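Local coordinates for protein Plm1 (PDB 4HXY) that probably reduces the beta-keto group of a polyketide intermediate with NADPH, as the ketoreductase domain of the first phoslactomycin synthase module, at residues T183-G195 / L263-A277. Residues are numbered along the deposited sequence; the frame is centred on the assembly and turned at random.
Sequences TWTPKGTVLITGG and LAAEGAPVRTVVHAA. With NDP (NADPH dihydro-nicotinamide-adenine-dinucleotide phosphate), chain C.
Thr193 OG1 is gripped by two sound hydrogen bonds: it lies 2.7 Å from His275 ND1, at the edge of the imidazole, and accepts from Ala277 N at 3.2 Å. The chi1 of 74° sets OG1 between its own backbone N and carbonyl carbon, within reach of both partners. His275 NE2 is bonded to Lys300 O, which fixes the ring at both nitrogens. Between Thr193 and Thr189 the strands pair in parallel, the axes of 189-193 and 270-275 coming within 4.8 Å; Leu191 N to Thr272 O (2.9 Å) is straight at 179°. A beta bulge shifts the register between Thr189 and Val190, and Thr189 O receives Arg271 N and, weakly, Thr272 N. Thr189 OG1 donates to Ala268 O (2.8 Å) from above the carbonyl plane; a valine here would probably leave that carbonyl without this donor and the turn after helix 253-265 less firmly tied. On the Val190 side, Thr272 CG2 meets the Trp184 ring edge at CZ2 (3.8 Å), while Pro186 CD covers one indole face. Gly194 and Ala277 approach the adenosine ribose and Ala276 O accepts from O3D of the nicotinamide ribose (3.1 Å), as expected of adjacent parallel strands ending at a Rossmann-fold dinucleotide site.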
loop_
_atom_site.group_PDB
_atom_site.type_symbol
_atom_site.label_atom_id
_atom_site.label_comp_id
_atom_site.label_asym_id
_atom_site.label_seq_id
_atom_site.Cartn_x
_atom_site.Cartn_y
_atom_site.Cartn_z
ATOM N N THR A 183 21.471 -8.508 -14.302
ATOM C CA THR A 183 20.458 -8.036 -15.237
ATOM C C THR A 183 19.169 -8.844 -15.111
ATOM O O THR A 183 19.227 -10.051 -15.019
ATOM C CB THR A 183 21.007 -8.220 -16.672
ATOM O OG1 THR A 183 22.194 -7.423 -16.811
ATOM C CG2 THR A 183 19.989 -7.799 -17.718
ATOM N N TRP A 184 18.011 -8.182 -15.127
ATOM C CA TRP A 184 16.727 -8.873 -15.128
ATOM C C TRP A 184 16.468 -9.461 -16.516
ATOM O O TRP A 184 16.436 -8.722 -17.492
ATOM C CB TRP A 184 15.596 -7.904 -14.738
ATOM C CG TRP A 184 14.271 -8.576 -14.569
ATOM C CD1 TRP A 184 14.021 -9.788 -13.983
ATOM C CD2 TRP A 184 13.013 -8.070 -15.000
ATOM N NE1 TRP A 184 12.660 -10.055 -14.018
ATOM C CE2 TRP A 184 12.032 -9.007 -14.627
ATOM C CE3 TRP A 184 12.620 -6.901 -15.655
ATOM C CZ2 TRP A 184 10.675 -8.816 -14.908
ATOM C CZ3 TRP A 184 11.263 -6.721 -15.940
ATOM C CH2 TRP A 184 10.328 -7.671 -15.565
ATOM N N THR A 185 16.287 -10.778 -16.582
ATOM C CA THR A 185 16.124 -11.489 -17.864
ATOM C C THR A 185 14.917 -12.412 -17.785
ATOM O O THR A 185 15.048 -13.636 -17.777
ATOM C CB THR A 185 17.391 -12.274 -18.243
ATOM O OG1 THR A 185 17.721 -13.199 -17.202
ATOM C CG2 THR A 185 18.568 -11.342 -18.512
ATOM N N PRO A 186 13.709 -11.822 -17.730
ATOM C CA PRO A 186 12.511 -12.641 -17.634
ATOM C C PRO A 186 12.314 -13.524 -18.857
ATOM O O PRO A 186 12.574 -13.090 -19.986
ATOM C CB PRO A 186 11.386 -11.605 -17.577
ATOM C CG PRO A 186 11.935 -10.403 -18.195
ATOM C CD PRO A 186 13.384 -10.392 -17.858
ATOM N N LYS A 187 11.842 -14.731 -18.617
ATOM C CA LYS A 187 11.737 -15.773 -19.654
ATOM C C LYS A 187 10.299 -16.186 -19.895
ATOM O O LYS A 187 9.405 -15.958 -19.052
ATOM C CB LYS A 187 12.565 -16.992 -19.221
ATOM C CG LYS A 187 14.059 -16.665 -19.151
ATOM C CD LYS A 187 14.848 -17.710 -18.424
ATOM C CE LYS A 187 16.238 -17.197 -18.126
ATOM N NZ LYS A 187 16.272 -16.088 -17.126
ATOM N N GLY A 188 10.061 -16.811 -21.048
ATOM C CA GLY A 188 8.741 -17.340 -21.345
ATOM C C GLY A 188 7.751 -16.231 -21.608
ATOM O O GLY A 188 8.078 -15.259 -22.298
ATOM N N THR A 189 6.550 -16.385 -21.041
ATOM C CA THR A 189 5.472 -15.409 -21.199
ATOM C C THR A 189 5.469 -14.412 -20.038
ATOM O O THR A 189 5.386 -14.815 -18.864
ATOM C CB THR A 189 4.131 -16.120 -21.288
ATOM O OG1 THR A 189 4.148 -16.957 -22.463
ATOM C CG2 THR A 189 2.982 -15.145 -21.387
ATOM N N VAL A 190 5.567 -13.131 -20.392
ATOM C CA VAL A 190 5.571 -12.024 -19.438
ATOM C C VAL A 190 4.227 -11.323 -19.580
ATOM O O VAL A 190 3.877 -10.873 -20.676
ATOM C CB VAL A 190 6.718 -11.053 -19.738
ATOM C CG1 VAL A 190 6.744 -9.898 -18.743
ATOM C CG2 VAL A 190 8.048 -11.788 -19.677
ATOM N N LEU A 191 3.469 -11.270 -18.484
ATOM C CA LEU A 191 2.155 -10.632 -18.450
ATOM C C LEU A 191 2.275 -9.300 -17.712
ATOM O O LEU A 191 2.646 -9.270 -16.552
ATOM C CB LEU A 191 1.141 -11.547 -17.765
ATOM C CG LEU A 191 -0.263 -10.989 -17.532
ATOM C CD1 LEU A 191 -0.925 -10.730 -18.889
ATOM C CD2 LEU A 191 -1.076 -11.958 -16.666
ATOM N N ILE A 192 1.943 -8.212 -18.390
ATOM C CA ILE A 192 2.038 -6.890 -17.808
ATOM C C ILE A 192 0.628 -6.306 -17.725
ATOM O O ILE A 192 0.038 -5.935 -18.740
ATOM C CB ILE A 192 2.987 -5.973 -18.603
ATOM C CG1 ILE A 192 4.381 -6.609 -18.752
ATOM C CG2 ILE A 192 3.069 -4.595 -17.932
ATOM C CD1 ILE A 192 5.336 -5.861 -19.699
ATOM N N THR A 193 0.064 -6.271 -16.525
ATOM C CA THR A 193 -1.281 -5.710 -16.368
ATOM C C THR A 193 -1.121 -4.194 -16.346
ATOM O O THR A 193 -0.105 -3.671 -15.893
ATOM C CB THR A 193 -2.005 -6.215 -15.097
ATOM O OG1 THR A 193 -1.413 -5.578 -13.955
ATOM C CG2 THR A 193 -1.964 -7.780 -14.988
ATOM N N GLY A 194 -2.113 -3.469 -16.867
ATOM C CA GLY A 194 -1.927 -2.068 -17.182
ATOM C C GLY A 194 -0.845 -1.841 -18.236
ATOM O O GLY A 194 -0.221 -0.792 -18.262
ATOM N N GLY A 195 -0.630 -2.836 -19.089
ATOM C CA GLY A 195 0.535 -2.880 -19.981
ATOM C C GLY A 195 0.520 -1.838 -21.093
ATOM O O GLY A 195 1.564 -1.500 -21.614
ATOM N N LEU A 263 -2.814 -20.029 -22.333
ATOM C CA LEU A 263 -1.371 -19.901 -22.487
ATOM C C LEU A 263 -0.659 -21.183 -22.047
ATOM O O LEU A 263 0.266 -21.639 -22.719
ATOM C CB LEU A 263 -0.853 -18.671 -21.715
ATOM C CG LEU A 263 -1.220 -17.305 -22.329
ATOM C CD1 LEU A 263 -1.123 -16.176 -21.274
ATOM C CD2 LEU A 263 -0.385 -16.963 -23.562
ATOM N N ALA A 264 -1.103 -21.775 -20.945
ATOM C CA ALA A 264 -0.516 -23.018 -20.443
ATOM C C ALA A 264 -0.746 -24.152 -21.450
ATOM O O ALA A 264 0.145 -24.977 -21.675
ATOM C CB ALA A 264 -1.072 -23.381 -19.061
ATOM N N ALA A 265 -1.912 -24.146 -22.087
ATOM C CA ALA A 265 -2.279 -25.183 -23.072
ATOM C C ALA A 265 -1.417 -25.115 -24.346
ATOM O O ALA A 265 -1.146 -26.142 -24.981
ATOM C CB ALA A 265 -3.767 -25.070 -23.416
ATOM N N GLU A 266 -0.980 -23.914 -24.702
ATOM C CA GLU A 266 -0.041 -23.693 -25.802
ATOM C C GLU A 266 1.411 -24.037 -25.454
ATOM O O GLU A 266 2.271 -23.984 -26.326
ATOM C CB GLU A 266 -0.058 -22.219 -26.213
ATOM C CG GLU A 266 -1.297 -21.755 -26.897
ATOM C CD GLU A 266 -1.149 -20.328 -27.362
ATOM O OE1 GLU A 266 -0.414 -20.097 -28.352
ATOM O OE2 GLU A 266 -1.757 -19.438 -26.731
ATOM N N GLY A 267 1.688 -24.357 -24.191
ATOM C CA GLY A 267 3.046 -24.626 -23.735
ATOM C C GLY A 267 3.841 -23.350 -23.511
ATOM O O GLY A 267 5.077 -23.372 -23.531
ATOM N N ALA A 268 3.122 -22.244 -23.304
ATOM C CA ALA A 268 3.717 -20.918 -23.067
ATOM C C ALA A 268 3.103 -20.295 -21.818
ATOM O O ALA A 268 2.565 -19.194 -21.871
ATOM C CB ALA A 268 3.519 -19.997 -24.277
ATOM N N PRO A 269 3.178 -21.007 -20.689
ATOM C CA PRO A 269 2.538 -20.518 -19.458
ATOM C C PRO A 269 3.142 -19.191 -18.979
ATOM O O PRO A 269 4.323 -18.942 -19.196
ATOM C CB PRO A 269 2.816 -21.640 -18.456
ATOM C CG PRO A 269 4.054 -22.291 -18.960
ATOM C CD PRO A 269 3.952 -22.239 -20.440
ATOM N N VAL A 270 2.312 -18.343 -18.367
ATOM C CA VAL A 270 2.780 -17.115 -17.724
ATOM C C VAL A 270 3.843 -17.500 -16.719
ATOM O O VAL A 270 3.603 -18.369 -15.876
ATOM C CB VAL A 270 1.627 -16.342 -17.008
ATOM C CG1 VAL A 270 2.184 -15.136 -16.207
ATOM C CG2 VAL A 270 0.579 -15.904 -18.019
ATOM N N ARG A 271 5.019 -16.875 -16.845
ATOM C CA ARG A 271 6.147 -17.068 -15.920
ATOM C C ARG A 271 6.478 -15.828 -15.091
ATOM O O ARG A 271 7.042 -15.955 -14.019
ATOM C CB ARG A 271 7.407 -17.514 -16.685
ATOM C CG ARG A 271 7.229 -18.802 -17.508
ATOM C CD ARG A 271 6.759 -19.954 -16.644
ATOM N NE ARG A 271 7.716 -20.228 -15.565
ATOM C CZ ARG A 271 7.393 -20.590 -14.324
ATOM N NH1 ARG A 271 6.121 -20.720 -13.950
ATOM N NH2 ARG A 271 8.358 -20.810 -13.443
ATOM N N THR A 272 6.127 -14.641 -15.586
ATOM C CA THR A 272 6.364 -13.381 -14.868
ATOM C C THR A 272 5.107 -12.539 -14.956
ATOM O O THR A 272 4.460 -12.467 -16.011
ATOM C CB THR A 272 7.569 -12.598 -15.435
ATOM O OG1 THR A 272 8.786 -13.281 -15.116
ATOM C CG2 THR A 272 7.639 -11.154 -14.880
ATOM N N VAL A 273 4.757 -11.923 -13.833
ATOM C CA VAL A 273 3.705 -10.924 -13.798
ATOM C C VAL A 273 4.279 -9.603 -13.320
ATOM O O VAL A 273 4.973 -9.554 -12.308
ATOM C CB VAL A 273 2.602 -11.327 -12.833
ATOM C CG1 VAL A 273 1.644 -10.152 -12.633
ATOM C CG2 VAL A 273 1.867 -12.560 -13.357
ATOM N N VAL A 274 3.965 -8.532 -14.040
ATOM C CA VAL A 274 4.197 -7.181 -13.554
ATOM C C VAL A 274 2.818 -6.538 -13.475
ATOM O O VAL A 274 2.129 -6.422 -14.483
ATOM C CB VAL A 274 5.092 -6.354 -14.474
ATOM C CG1 VAL A 274 5.244 -4.926 -13.897
ATOM C CG2 VAL A 274 6.453 -7.024 -14.608
ATOM N N HIS A 275 2.396 -6.183 -12.267
ATOM C CA HIS A 275 1.034 -5.698 -12.054
ATOM C C HIS A 275 1.042 -4.186 -11.930
ATOM O O HIS A 275 1.333 -3.650 -10.863
ATOM C CB HIS A 275 0.447 -6.359 -10.811
ATOM C CG HIS A 275 -0.953 -5.954 -10.471
ATOM N ND1 HIS A 275 -1.995 -6.011 -11.378
ATOM C CD2 HIS A 275 -1.499 -5.576 -9.290
ATOM C CE1 HIS A 275 -3.113 -5.637 -10.773
ATOM N NE2 HIS A 275 -2.849 -5.404 -9.494
ATOM N N ALA A 276 0.709 -3.511 -13.030
ATOM C CA ALA A 276 0.627 -2.052 -13.069
ATOM C C ALA A 276 -0.794 -1.533 -13.293
ATOM O O ALA A 276 -0.992 -0.317 -13.396
ATOM C CB ALA A 276 1.565 -1.504 -14.106
ATOM N N ALA A 277 -1.785 -2.416 -13.322
ATOM C CA ALA A 277 -3.188 -1.986 -13.397
ATOM C C ALA A 277 -3.583 -1.217 -12.144
ATOM O O ALA A 277 -3.280 -1.619 -11.020
ATOM C CB ALA A 277 -4.120 -3.181 -13.584
HETATM P PA NDP C . -1.884 4.621 -16.299
HETATM O O1A NDP C . -1.188 5.160 -17.503
HETATM O O2A NDP C . -3.265 5.115 -15.993
HETATM O O5B NDP C . -1.931 3.028 -16.395
HETATM C C5B NDP C . -2.876 2.297 -15.640
HETATM C C4B NDP C . -3.293 1.101 -16.445
HETATM O O4B NDP C . -4.199 0.306 -15.708
HETATM C C3B NDP C . -4.017 1.467 -17.719
HETATM O O3B NDP C . -3.411 0.719 -18.792
HETATM C C2B NDP C . -5.448 1.029 -17.504
HETATM O O2B NDP C . -5.929 0.703 -18.792
HETATM C C1B NDP C . -5.226 -0.151 -16.562
HETATM N N9A NDP C . -6.383 -0.601 -15.799
HETATM C C8A NDP C . -7.158 0.120 -14.915
HETATM N N7A NDP C . -8.141 -0.678 -14.446
HETATM C C5A NDP C . -7.988 -1.922 -15.004
HETATM C C6A NDP C . -8.678 -3.118 -14.885
HETATM N N6A NDP C . -9.742 -3.296 -14.109
HETATM N N1A NDP C . -8.243 -4.198 -15.633
HETATM C C2A NDP C . -7.123 -4.099 -16.450
HETATM N N3A NDP C . -6.435 -2.920 -16.581
HETATM C C4A NDP C . -6.874 -1.860 -15.851
HETATM O O3 NDP C . -1.013 4.873 -14.968
HETATM P PN NDP C . 0.552 4.716 -14.772
HETATM O O1N NDP C . 1.046 6.023 -14.284
HETATM O O2N NDP C . 1.243 4.073 -15.907
HETATM O O5D NDP C . 0.654 3.807 -13.461
HETATM C C5D NDP C . 0.587 2.406 -13.525
HETATM C C4D NDP C . 0.763 1.856 -12.119
HETATM O O4D NDP C . 1.885 2.448 -11.488
HETATM C C3D NDP C . -0.426 2.159 -11.238
HETATM O O3D NDP C . -0.799 1.002 -10.551
HETATM C C2D NDP C . 0.069 3.200 -10.255
HETATM O O2D NDP C . -0.596 3.153 -9.010
HETATM C C1D NDP C . 1.551 2.891 -10.189
HETATM N N1N NDP C . 2.348 4.083 -9.870
HETATM C C2N NDP C . 2.510 5.082 -10.787
HETATM C C3N NDP C . 3.123 6.294 -10.464
HETATM C C7N NDP C . 3.365 7.342 -11.479
HETATM O O7N NDP C . 4.170 8.386 -11.080
HETATM N N7N NDP C . 2.838 7.366 -12.694
HETATM C C4N NDP C . 3.903 6.365 -9.179
HETATM C C5N NDP C . 3.670 5.216 -8.255
HETATM C C6N NDP C . 2.929 4.122 -8.638
HETATM P P2B NDP C . -7.480 0.506 -19.128
HETATM O O1X NDP C . -7.520 0.350 -20.631
HETATM O O2X NDP C . -8.296 1.720 -18.663
HETATM O O3X NDP C . -8.009 -0.675 -18.424
HETATM O O HOH W 1 11.347 -13.212 -14.409
HETATM O O HOH W 2 9.827 -15.296 -16.471
HETATM O O HOH W 3 6.397 -19.682 -20.718
#